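Local coordinates for putative invasin (Yersinia pseudotuberculosis IP 31758, PDB 5N40), which is a bacterial adhesin of the invasin family that probably mediates attachment to host cells through a C-type lectin-like domain carried on immunoglobulin-like domains, at residues A16-I21 and D27-T32; V48-T53 and D58-Q63; S240-K245 and S284-S289; A303-P306 and V310-S313. The protein carries 1 engineered substitution. All coordinates share one frame; numbering follows the deposited sequence.

Interaction 1. Residues A16-I21 and D27-T32; sequences AAPVNI and DTSVVT
Ser29 reaches from strand 28-34 into the break in strand 13-22 and gives its hydroxyl to the backbone carbonyl of Pro18. The bond from Ser29 OG to Pro18 O measures 2.7 Å, lies in the carbonyl plane and falls on a lone pair of the oxygen. With OG trans to the backbone N (chi1 179°), the hydroxyl is also brought within 3.7 Å of Ala16 CB. This is the close-packed part of the contact, and Ile99 of strand 90-102 touches Ala16, Ile21 and Ser29 alike.

Further along, Ala17 and Val30 form an antiparallel hydrogen-bonded pair, with Ala17 N to Val30 O and Val30 N to Ala17 O both at 2.9 Å. Beside it Ala16 faces Val31 as a non-hydrogen-bonded pair, and Ala16 CB stands 4.4 Å from Val31 CG2. The pairing of this beta hairpin stops at Pro18, which follows a cis peptide bond and has no backbone N-H to donate. Beyond the break Ile21 is turned inward again: its CG2 lies 3.7 Å from Thr28 O, and its CB meets Asp27 CB at 3.8 Å, while the carboxylate of Asp27 accepts a hydrogen bond from Glu22 N.

The solvent side is looser. There Ala17, Pro18, Thr28 and Val30 are exposed, whereas Ile21, Ser29 and Val31 are buried, and Ala17 CB comes no nearer than 4.3 Å, to Val30 O. Where the backbone pairing stops, a buried serine hydroxyl thus supplies the next cross-strand bond, satisfying the Pro18 carbonyl, which belongs to the short loop between the two halves of strand 13-22.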
loop_
_atom_site.group_PDB
_atom_site.type_symbol
_atom_site.label_atom_id
_atom_site.label_comp_id
_atom_site.label_asym_id
_atom_site.label_seq_id
_atom_site.Cartn_x
_atom_site.Cartn_y
_atom_site.Cartn_z
ATOM N N ALA A 16 -4.537 -41.789 -1.954
ATOM C CA ALA A 16 -3.313 -41.017 -2.079
ATOM C C ALA A 16 -2.651 -40.923 -0.716
ATOM O O ALA A 16 -3.326 -40.883 0.313
ATOM C CB ALA A 16 -3.580 -39.611 -2.626
ATOM N N ALA A 17 -1.323 -40.918 -0.725
ATOM C CA ALA A 17 -0.540 -40.861 0.500
ATOM C C ALA A 17 0.731 -40.052 0.278
ATOM O O ALA A 17 1.600 -40.469 -0.498
ATOM C CB ALA A 17 -0.187 -42.273 0.979
ATOM N N PRO A 18 0.894 -38.895 0.944
ATOM C CA PRO A 18 -0.043 -38.271 1.888
ATOM C C PRO A 18 -1.206 -37.547 1.196
ATOM O O PRO A 18 -1.196 -37.370 -0.026
ATOM C CB PRO A 18 0.846 -37.285 2.653
ATOM C CG PRO A 18 1.909 -36.919 1.687
ATOM C CD PRO A 18 2.158 -38.143 0.853
ATOM N N VAL A 19 -2.202 -37.119 1.974
ATOM C CA VAL A 19 -3.332 -36.384 1.423
ATOM C C VAL A 19 -3.177 -34.881 1.620
ATOM O O VAL A 19 -4.111 -34.125 1.338
ATOM C CB VAL A 19 -4.668 -36.872 2.005
ATOM C CG1 VAL A 19 -4.895 -38.335 1.645
ATOM C CG2 VAL A 19 -4.728 -36.657 3.504
ATOM N N ASN A 20 -2.025 -34.435 2.125
ATOM C CA ASN A 20 -1.680 -33.024 2.205
ATOM C C ASN A 20 -0.279 -32.850 1.644
ATOM O O ASN A 20 0.641 -33.581 2.031
ATOM C CB ASN A 20 -1.728 -32.500 3.647
ATOM C CG ASN A 20 -3.124 -32.518 4.233
ATOM O OD1 ASN A 20 -3.924 -31.614 3.995
ATOM N ND2 ASN A 20 -3.418 -33.539 5.015
ATOM N N ILE A 21 -0.123 -31.890 0.728
ATOM C CA ILE A 21 1.171 -31.513 0.178
ATOM C C ILE A 21 1.171 -30.001 0.013
ATOM O O ILE A 21 0.120 -29.366 -0.108
ATOM C CB ILE A 21 1.487 -32.192 -1.178
ATOM C CG1 ILE A 21 0.481 -31.769 -2.248
ATOM C CG2 ILE A 21 1.533 -33.716 -1.007
ATOM C CD1 ILE A 21 0.658 -32.484 -3.586
ATOM N N ASP A 27 6.758 -31.153 -3.555
ATOM C CA ASP A 27 6.186 -32.178 -2.679
ATOM C C ASP A 27 5.494 -33.250 -3.512
ATOM O O ASP A 27 4.910 -32.966 -4.555
ATOM C CB ASP A 27 5.172 -31.563 -1.706
ATOM C CG ASP A 27 5.814 -30.940 -0.477
ATOM O OD1 ASP A 27 7.053 -30.821 -0.425
ATOM O OD2 ASP A 27 5.055 -30.557 0.443
ATOM N N THR A 28 5.534 -34.497 -3.033
ATOM C CA THR A 28 4.994 -35.616 -3.793
ATOM C C THR A 28 4.009 -36.423 -2.953
ATOM O O THR A 28 4.017 -36.381 -1.716
ATOM C CB THR A 28 6.111 -36.542 -4.304
ATOM O OG1 THR A 28 6.874 -37.038 -3.198
ATOM C CG2 THR A 28 7.025 -35.789 -5.260
ATOM N N SER A 29 3.152 -37.155 -3.667
ATOM C CA SER A 29 2.207 -38.093 -3.080
ATOM C C SER A 29 2.056 -39.289 -4.008
ATOM O O SER A 29 2.129 -39.157 -5.228
ATOM C CB SER A 29 0.836 -37.450 -2.845
ATOM O OG SER A 29 -0.072 -38.390 -2.292
ATOM N N VAL A 30 1.853 -40.468 -3.424
ATOM C CA VAL A 30 1.678 -41.692 -4.198
ATOM C C VAL A 30 0.190 -41.972 -4.320
ATOM O O VAL A 30 -0.525 -42.041 -3.312
ATOM C CB VAL A 30 2.423 -42.879 -3.560
ATOM C CG1 VAL A 30 2.054 -44.190 -4.256
ATOM C CG2 VAL A 30 3.928 -42.653 -3.640
ATOM N N VAL A 31 -0.276 -42.120 -5.555
ATOM C CA VAL A 31 -1.659 -42.461 -5.851
ATOM C C VAL A 31 -1.707 -43.947 -6.157
ATOM O O VAL A 31 -0.948 -44.436 -7.003
ATOM C CB VAL A 31 -2.196 -41.635 -7.032
ATOM C CG1 VAL A 31 -3.648 -41.976 -7.315
ATOM C CG2 VAL A 31 -2.028 -40.150 -6.758
ATOM N N THR A 32 -2.573 -44.673 -5.452
ATOM C CA THR A 32 -2.677 -46.121 -5.583
ATOM C C THR A 32 -4.100 -46.490 -5.965
ATOM O O THR A 32 -5.047 -46.181 -5.234
ATOM C CB THR A 32 -2.274 -46.827 -4.286
ATOM O OG1 THR A 32 -0.903 -46.538 -3.992
ATOM C CG2 THR A 32 -2.440 -48.347 -4.412
#

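Interaction 2. Residues V48-T53 and D58-Q63; sequences VAFTST and DNVTEQ
Val60 sets its isopropyl group against Val48 and Phe50, straddling the backbone carbonyl of Val48. Its CB lies 3.4 Å from Val48 O, and both methyls flank the same oxygen. With chi1 at 170°, CG1 is trans to the backbone N and turns to Val48, meeting Val48 CB at 4.0 Å, whereas CG2 is left beside the backbone N and is carried over the ring of Phe50. Val48 has the same rotamer, and the two valine side chains meet at roughly a right angle.

The Phe50 ring receives Val60 CG2 over one face in a CH-pi contact, 4.1 Å from the ring centroid and 24° off the normal. The methyl is displaced toward the rim, and its closest ring atom is Phe50 CD2 at 3.8 Å. Strands 48-52 and 56-63 are the outermost strands of the immunoglobulin-like beta fold of invasin domain 3, and they meet here through side chains, with no hydrogen bond between the two segments. Strand 48-52 instead pairs with strand 79-87, and strand 56-63 with strand 67-73.

Phe50 is swung inward with CG beside its backbone N (chi1 -60°), where the ring also packs on Val31, Leu33, Leu57 and Val85. Val48 touches Leu33 and Tyr68. On the outer side of strand 56-63, the amide of Gln63 curls back along its own strand and donates from NE2 to Thr61 OG1 at 2.9 Å, with the hydroxyl oxygen lying in the amide plane.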
loop_
_atom_site.group_PDB
_atom_site.type_symbol
_atom_site.label_atom_id
_atom_site.label_comp_id
_atom_site.label_asym_id
_atom_site.label_seq_id
_atom_site.Cartn_x
_atom_site.Cartn_y
_atom_site.Cartn_z
ATOM N N VAL A 48 -3.913 -48.466 -17.099
ATOM C CA VAL A 48 -4.507 -47.546 -16.137
ATOM C C VAL A 48 -3.871 -46.171 -16.302
ATOM O O VAL A 48 -2.654 -46.053 -16.493
ATOM C CB VAL A 48 -4.310 -48.085 -14.704
ATOM C CG1 VAL A 48 -4.803 -47.093 -13.650
ATOM C CG2 VAL A 48 -5.022 -49.418 -14.553
ATOM N N ALA A 49 -4.704 -45.132 -16.244
ATOM C CA ALA A 49 -4.242 -43.753 -16.284
ATOM C C ALA A 49 -4.933 -42.967 -15.182
ATOM O O ALA A 49 -6.098 -43.223 -14.863
ATOM C CB ALA A 49 -4.519 -43.101 -17.644
ATOM N N PHE A 50 -4.203 -42.021 -14.595
ATOM C CA PHE A 50 -4.735 -41.118 -13.586
ATOM C C PHE A 50 -4.763 -39.695 -14.127
ATOM O O PHE A 50 -3.960 -39.320 -14.984
ATOM C CB PHE A 50 -3.889 -41.134 -12.306
ATOM C CG PHE A 50 -3.785 -42.487 -11.635
ATOM C CD1 PHE A 50 -4.823 -43.402 -11.679
ATOM C CD2 PHE A 50 -2.631 -42.834 -10.944
ATOM C CE1 PHE A 50 -4.703 -44.639 -11.052
ATOM C CE2 PHE A 50 -2.506 -44.061 -10.329
ATOM C CZ PHE A 50 -3.540 -44.964 -10.380
ATOM N N THR A 51 -5.699 -38.899 -13.617
ATOM C CA THR A 51 -5.693 -37.463 -13.850
ATOM C C THR A 51 -5.793 -36.750 -12.509
ATOM O O THR A 51 -6.295 -37.301 -11.528
ATOM C CB THR A 51 -6.837 -37.017 -14.771
ATOM O OG1 THR A 51 -8.090 -37.141 -14.088
ATOM C CG2 THR A 51 -6.858 -37.863 -16.035
ATOM N N SER A 52 -5.308 -35.510 -12.478
ATOM C CA SER A 52 -5.380 -34.673 -11.290
ATOM C C SER A 52 -5.638 -33.233 -11.708
ATOM O O SER A 52 -5.063 -32.761 -12.691
ATOM C CB SER A 52 -4.094 -34.728 -10.472
ATOM O OG SER A 52 -4.210 -33.920 -9.307
ATOM N N THR A 53 -6.473 -32.529 -10.936
ATOM C CA THR A 53 -6.784 -31.135 -11.254
ATOM C C THR A 53 -5.636 -30.192 -10.912
ATOM O O THR A 53 -5.582 -29.074 -11.444
ATOM C CB THR A 53 -8.052 -30.689 -10.525
ATOM O OG1 THR A 53 -7.902 -30.866 -9.109
ATOM C CG2 THR A 53 -9.258 -31.485 -11.018
ATOM N N ASP A 58 3.540 -38.733 -12.932
ATOM C CA ASP A 58 4.423 -39.512 -13.788
ATOM C C ASP A 58 3.649 -40.733 -14.288
ATOM O O ASP A 58 2.430 -40.827 -14.118
ATOM C CB ASP A 58 5.720 -39.864 -13.056
ATOM C CG ASP A 58 5.512 -40.797 -11.886
ATOM O OD1 ASP A 58 4.347 -41.118 -11.562
ATOM O OD2 ASP A 58 6.527 -41.213 -11.286
ATOM N N ASN A 59 4.345 -41.674 -14.925
ATOM C CA ASN A 59 3.675 -42.802 -15.560
ATOM C C ASN A 59 3.182 -43.813 -14.526
ATOM O O ASN A 59 3.822 -44.047 -13.497
ATOM C CB ASN A 59 4.614 -43.492 -16.556
ATOM C CG ASN A 59 5.108 -42.553 -17.649
ATOM O OD1 ASN A 59 6.300 -42.524 -17.963
ATOM N ND2 ASN A 59 4.196 -41.781 -18.232
ATOM N N VAL A 60 2.027 -44.401 -14.810
ATOM C CA VAL A 60 1.442 -45.448 -13.976
ATOM C C VAL A 60 2.188 -46.752 -14.213
ATOM O O VAL A 60 2.503 -47.100 -15.358
ATOM C CB VAL A 60 -0.054 -45.603 -14.302
ATOM C CG1 VAL A 60 -0.652 -46.843 -13.638
ATOM C CG2 VAL A 60 -0.818 -44.350 -13.894
ATOM N N THR A 61 2.449 -47.492 -13.132
ATOM C CA THR A 61 3.047 -48.818 -13.210
ATOM C C THR A 61 2.273 -49.772 -12.312
ATOM O O THR A 61 1.634 -49.363 -11.338
ATOM C CB THR A 61 4.536 -48.816 -12.803
ATOM O OG1 THR A 61 4.662 -48.521 -11.408
ATOM C CG2 THR A 61 5.307 -47.785 -13.607
ATOM N N GLU A 62 2.326 -51.052 -12.655
ATOM C CA GLU A 62 1.564 -52.078 -11.957
ATOM C C GLU A 62 2.473 -52.844 -11.007
ATOM O O GLU A 62 3.579 -53.254 -11.387
ATOM C CB GLU A 62 0.915 -53.042 -12.953
ATOM C CG GLU A 62 0.130 -54.178 -12.293
ATOM C CD GLU A 62 -0.473 -55.128 -13.305
ATOM O OE1 GLU A 62 -0.207 -54.961 -14.510
ATOM O OE2 GLU A 62 -1.205 -56.056 -12.894
ATOM N N GLN A 63 2.002 -53.033 -9.775
ATOM C CA GLN A 63 2.631 -53.914 -8.806
ATOM C C GLN A 63 1.738 -55.133 -8.588
ATOM O O GLN A 63 0.739 -55.342 -9.291
ATOM C CB GLN A 63 2.911 -53.170 -7.497
ATOM C CG GLN A 63 4.030 -52.139 -7.617
ATOM C CD GLN A 63 3.565 -50.882 -8.302
ATOM O OE1 GLN A 63 2.521 -50.328 -7.956
ATOM N NE2 GLN A 63 4.336 -50.416 -9.284
#

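Interaction 3. Residues S240-K245 and S284-S289; sequences SGVTFK and SSQLVS
In the C-type lectin-like adhesion domain, helix 284-293 lies across strand 242-245, the second strand of a short hairpin with 236-239. The segment axes pass 9.8 Å apart at 83°, leaving a gap bridged by side chains.

Phe244 spans most of it, its CG beside the backbone N (chi1 -53°) and the ring sent toward the helix. Its CZ comes within 3.4 Å of the backbone oxygen Gln286 O and 4.0 Å from Gln286 CB, while CD2 meets Leu287 CD2 at 4.1 Å. Leu287 starts out away from the strand, yet its CD2 branch returns to the phenyl ring. Gln286 O is also gripped within the helix by Ser289 OG, which donates a hydrogen bond of 2.6 Å.

Nearer the hairpin turn, Val242 lays both methyls across the extended side chain of Gln286, the two side chains crossing at about a right angle. Val242 CG1 sits 4.0 Å from Gln286 CD, and Val242 CG2 is equally far from Gln286 NE2. The amide OE1 accepts a hydrogen bond from Ser283 N just ahead of the helix.

Pro282 borders both Phe244 and Leu287 on the buried part of the contact, and Trp305 packs on Phe244. Strand 242-245 pairs with Cys350 and Leu352, and this closing of the domain by its C-terminal end on an early strand, with Cys350 disulfide-bonded to Cys279, is characteristic of C-type lectin-like folds.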
loop_
_atom_site.group_PDB
_atom_site.type_symbol
_atom_site.label_atom_id
_atom_site.label_comp_id
_atom_site.label_asym_id
_atom_site.label_seq_id
_atom_site.Cartn_x
_atom_site.Cartn_y
_atom_site.Cartn_z
ATOM N N SER A 240 8.108 37.500 -10.013
ATOM C CA SER A 240 8.714 38.634 -10.703
ATOM C C SER A 240 9.853 39.252 -9.888
ATOM O O SER A 240 9.871 40.447 -9.577
ATOM C CB SER A 240 7.637 39.661 -11.047
ATOM O OG SER A 240 6.679 39.061 -11.905
ATOM N N GLY A 241 10.831 38.406 -9.563
ATOM C CA GLY A 241 12.038 38.858 -8.904
ATOM C C GLY A 241 11.920 39.111 -7.421
ATOM O O GLY A 241 12.873 39.616 -6.822
ATOM N N VAL A 242 10.787 38.781 -6.806
ATOM C CA VAL A 242 10.598 38.908 -5.367
ATOM C C VAL A 242 10.366 37.507 -4.817
ATOM O O VAL A 242 9.541 36.759 -5.352
ATOM C CB VAL A 242 9.423 39.846 -5.025
ATOM C CG1 VAL A 242 9.306 40.049 -3.514
ATOM C CG2 VAL A 242 9.596 41.195 -5.726
ATOM N N THR A 243 11.115 37.145 -3.778
ATOM C CA THR A 243 11.066 35.811 -3.190
ATOM C C THR A 243 10.453 35.894 -1.799
ATOM O O THR A 243 10.826 36.761 -1.004
ATOM C CB THR A 243 12.462 35.184 -3.121
ATOM O OG1 THR A 243 12.972 35.011 -4.448
ATOM C CG2 THR A 243 12.425 33.824 -2.429
ATOM N N PHE A 244 9.522 34.984 -1.513
ATOM C CA PHE A 244 8.734 34.994 -0.286
ATOM C C PHE A 244 8.947 33.682 0.462
ATOM O O PHE A 244 8.878 32.608 -0.139
ATOM C CB PHE A 244 7.242 35.168 -0.594
ATOM C CG PHE A 244 6.911 36.358 -1.468
ATOM C CD1 PHE A 244 7.044 36.286 -2.855
ATOM C CD2 PHE A 244 6.419 37.527 -0.912
ATOM C CE1 PHE A 244 6.718 37.363 -3.654
ATOM C CE2 PHE A 244 6.093 38.608 -1.717
ATOM C CZ PHE A 244 6.240 38.519 -3.085
ATOM N N LYS A 245 9.182 33.768 1.771
ATOM C CA LYS A 245 9.400 32.586 2.603
ATOM C C LYS A 245 8.078 32.101 3.186
ATOM O O LYS A 245 7.200 32.902 3.521
ATOM C CB LYS A 245 10.383 32.915 3.729
ATOM C CG LYS A 245 11.005 31.712 4.421
ATOM C CD LYS A 245 11.839 32.153 5.622
ATOM C CE LYS A 245 12.745 31.043 6.130
ATOM N NZ LYS A 245 11.977 29.789 6.410
ATOM N N SER A 284 2.560 45.414 0.112
ATOM C CA SER A 284 1.258 44.828 -0.179
ATOM C C SER A 284 1.119 44.499 -1.664
ATOM O O SER A 284 0.543 43.467 -2.022
ATOM C CB SER A 284 0.139 45.757 0.295
ATOM O OG SER A 284 0.260 47.054 -0.253
ATOM N N SER A 285 1.652 45.347 -2.550
ATOM C CA SER A 285 1.564 45.019 -3.973
ATOM C C SER A 285 2.397 43.785 -4.314
ATOM O O SER A 285 2.010 43.003 -5.191
ATOM C CB SER A 285 2.001 46.209 -4.828
ATOM O OG SER A 285 3.380 46.470 -4.676
ATOM N N GLN A 286 3.533 43.595 -3.644
ATOM C CA GLN A 286 4.316 42.379 -3.848
ATOM C C GLN A 286 3.517 41.142 -3.457
ATOM O O GLN A 286 3.471 40.160 -4.203
ATOM C CB GLN A 286 5.620 42.456 -3.057
ATOM C CG GLN A 286 6.685 43.302 -3.751
ATOM C CD GLN A 286 7.814 43.710 -2.836
ATOM O OE1 GLN A 286 7.778 43.464 -1.634
ATOM N NE2 GLN A 286 8.832 44.340 -3.407
ATOM N N LEU A 287 2.863 41.181 -2.293
ATOM C CA LEU A 287 2.044 40.052 -1.867
ATOM C C LEU A 287 0.893 39.807 -2.833
ATOM O O LEU A 287 0.545 38.658 -3.112
ATOM C CB LEU A 287 1.516 40.290 -0.450
ATOM C CG LEU A 287 2.545 40.121 0.665
ATOM C CD1 LEU A 287 2.006 40.711 1.957
ATOM C CD2 LEU A 287 2.911 38.648 0.853
ATOM N N VAL A 288 0.288 40.876 -3.360
ATOM C CA VAL A 288 -0.806 40.697 -4.306
ATOM C C VAL A 288 -0.296 40.058 -5.590
ATOM O O VAL A 288 -0.983 39.229 -6.197
ATOM C CB VAL A 288 -1.506 42.041 -4.584
ATOM C CG1 VAL A 288 -2.510 41.889 -5.714
ATOM C CG2 VAL A 288 -2.201 42.549 -3.326
ATOM N N SER A 289 0.915 40.429 -6.023
ATOM C CA SER A 289 1.487 39.817 -7.220
ATOM C C SER A 289 1.735 38.324 -7.011
ATOM O O SER A 289 1.599 37.535 -7.954
ATOM C CB SER A 289 2.787 40.523 -7.611
ATOM O OG SER A 289 3.864 40.093 -6.796
#

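Interaction 4. Residues A303-P306 and V310-S313; sequences AGWP and VYRS
Tyr311 points its phenol from strand 311-313 at the loop that follows helix 298-301, inside the C-type lectin-like domain, and meets Trp305 and Pro306 there. Its OH makes the hydrogen bond between the two segments and is also the atom nearest to Trp305 CB and Pro306 CD. Tyr311 OH donates this bond of 2.7 Å to the backbone carbonyl Pro306 O, with a C=O...donor angle of 139° and the donor tilted 30° from the carbonyl plane. Seen from the phenol, that oxygen sits at the ring edge, in plane, and it lies only 3.3 Å from Tyr311 CE1.

The tyrosine and the proline ring cross at about a right angle, and the pyrrolidine CD lies 3.7 Å from Tyr311 OH. Trp305 comes in on another flank: its CB is likewise 3.7 Å from Tyr311 OH. With CG beside the backbone N (chi1 -64°), the indole lies off the hydroxyl end of the phenol, on its CE2 side; the two ring planes are nearly parallel, but the rings are displaced and do not stack. NE1 is directed elsewhere and bonds to Ala234 O.

All three residues are buried. Leu237 and Ser349 pack on the indole and Asn347 on Tyr311, so the loop and the strand are joined within the interior of the domain, with the phenol satisfying a carbonyl there. The nearest apolar approach of the two aromatic rings is Trp305 CE3 to Tyr311 CE2, at 4.2 Å.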
loop_
_atom_site.group_PDB
_atom_site.type_symbol
_atom_site.label_atom_id
_atom_site.label_comp_id
_atom_site.label_asym_id
_atom_site.label_seq_id
_atom_site.Cartn_x
_atom_site.Cartn_y
_atom_site.Cartn_z
ATOM N N ALA A 303 0.714 25.557 -3.137
ATOM C CA ALA A 303 1.949 25.706 -2.372
ATOM C C ALA A 303 1.826 25.272 -0.921
ATOM O O ALA A 303 2.855 25.081 -0.267
ATOM C CB ALA A 303 2.433 27.162 -2.409
ATOM N N GLY A 304 0.608 25.120 -0.408
ATOM C CA GLY A 304 0.385 24.645 0.937
ATOM C C GLY A 304 0.359 25.697 2.029
ATOM O O GLY A 304 0.111 25.345 3.186
ATOM N N TRP A 305 0.577 26.975 1.718
ATOM C CA TRP A 305 0.661 27.960 2.798
ATOM C C TRP A 305 -0.713 28.179 3.435
ATOM O O TRP A 305 -1.731 28.141 2.740
ATOM C CB TRP A 305 1.202 29.295 2.289
ATOM C CG TRP A 305 2.601 29.236 1.793
ATOM C CD1 TRP A 305 3.330 28.119 1.529
ATOM C CD2 TRP A 305 3.445 30.351 1.481
ATOM N NE1 TRP A 305 4.581 28.466 1.080
ATOM C CE2 TRP A 305 4.675 29.832 1.037
ATOM C CE3 TRP A 305 3.279 31.735 1.539
ATOM C CZ2 TRP A 305 5.739 30.646 0.657
ATOM C CZ3 TRP A 305 4.339 32.549 1.152
ATOM C CH2 TRP A 305 5.550 32.000 0.721
ATOM N N PRO A 306 -0.776 28.402 4.753
ATOM C CA PRO A 306 -2.073 28.611 5.421
ATOM C C PRO A 306 -2.621 29.998 5.122
ATOM O O PRO A 306 -1.934 31.002 5.330
ATOM C CB PRO A 306 -1.732 28.462 6.907
ATOM C CG PRO A 306 -0.302 28.894 6.989
ATOM C CD PRO A 306 0.344 28.441 5.711
ATOM N N VAL A 310 -4.609 36.683 7.653
ATOM C CA VAL A 310 -3.970 37.595 6.713
ATOM C C VAL A 310 -2.458 37.599 6.908
ATOM O O VAL A 310 -1.922 37.162 7.935
ATOM C CB VAL A 310 -4.556 39.009 6.857
ATOM C CG1 VAL A 310 -6.061 38.961 6.655
ATOM C CG2 VAL A 310 -4.209 39.610 8.225
ATOM N N TYR A 311 -1.765 38.114 5.891
ATOM C CA TYR A 311 -0.318 38.261 5.876
ATOM C C TYR A 311 0.045 39.736 5.972
ATOM O O TYR A 311 -0.578 40.580 5.320
ATOM C CB TYR A 311 0.274 37.655 4.593
ATOM C CG TYR A 311 0.338 36.139 4.627
ATOM C CD1 TYR A 311 -0.817 35.372 4.680
ATOM C CD2 TYR A 311 1.560 35.480 4.607
ATOM C CE1 TYR A 311 -0.752 33.979 4.736
ATOM C CE2 TYR A 311 1.632 34.093 4.653
ATOM C CZ TYR A 311 0.477 33.352 4.710
ATOM O OH TYR A 311 0.559 31.965 4.762
ATOM N N ARG A 312 1.048 40.048 6.787
ATOM C CA ARG A 312 1.429 41.439 7.001
ATOM C C ARG A 312 2.237 41.971 5.823
ATOM O O ARG A 312 2.990 41.239 5.173
ATOM C CB ARG A 312 2.238 41.591 8.295
ATOM C CG ARG A 312 1.421 41.345 9.554
ATOM C CD ARG A 312 2.112 41.876 10.811
ATOM N NE ARG A 312 1.178 41.945 11.932
ATOM C CZ ARG A 312 0.281 42.913 12.107
ATOM N NH1 ARG A 312 0.190 43.912 11.234
ATOM N NH2 ARG A 312 -0.529 42.885 13.156
ATOM N N SER A 313 2.066 43.262 5.547
ATOM C CA SER A 313 2.863 43.959 4.551
ATOM C C SER A 313 3.568 45.139 5.202
ATOM O O SER A 313 3.270 45.529 6.334
ATOM C CB SER A 313 2.004 44.446 3.375
ATOM O OG SER A 313 1.551 45.778 3.586
#

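Interactions 1 and 2 share the N-terminal immunoglobulin-like domain at one end of the elongated chain, while interactions 3 and 4 lie in the lectin-like domain at the other, with the centres of 1 and 3 about 78 Å apart. Interaction 4 is buried throughout; the other three are partly exposed. Interaction 1 joins neighbouring strands by backbone bonds and one serine hydroxyl, whereas interaction 2 brings together the outermost strands of the same sheet through apolar side chains; Phe50 CE2 packs 3.7 Å from Val31 O. Interaction 3 is largely apolar packing of strand on helix, and interaction 4 turns on one phenol-carbonyl bond. Trp305 CH2 links these two, 3.4 Å from Lys245 O.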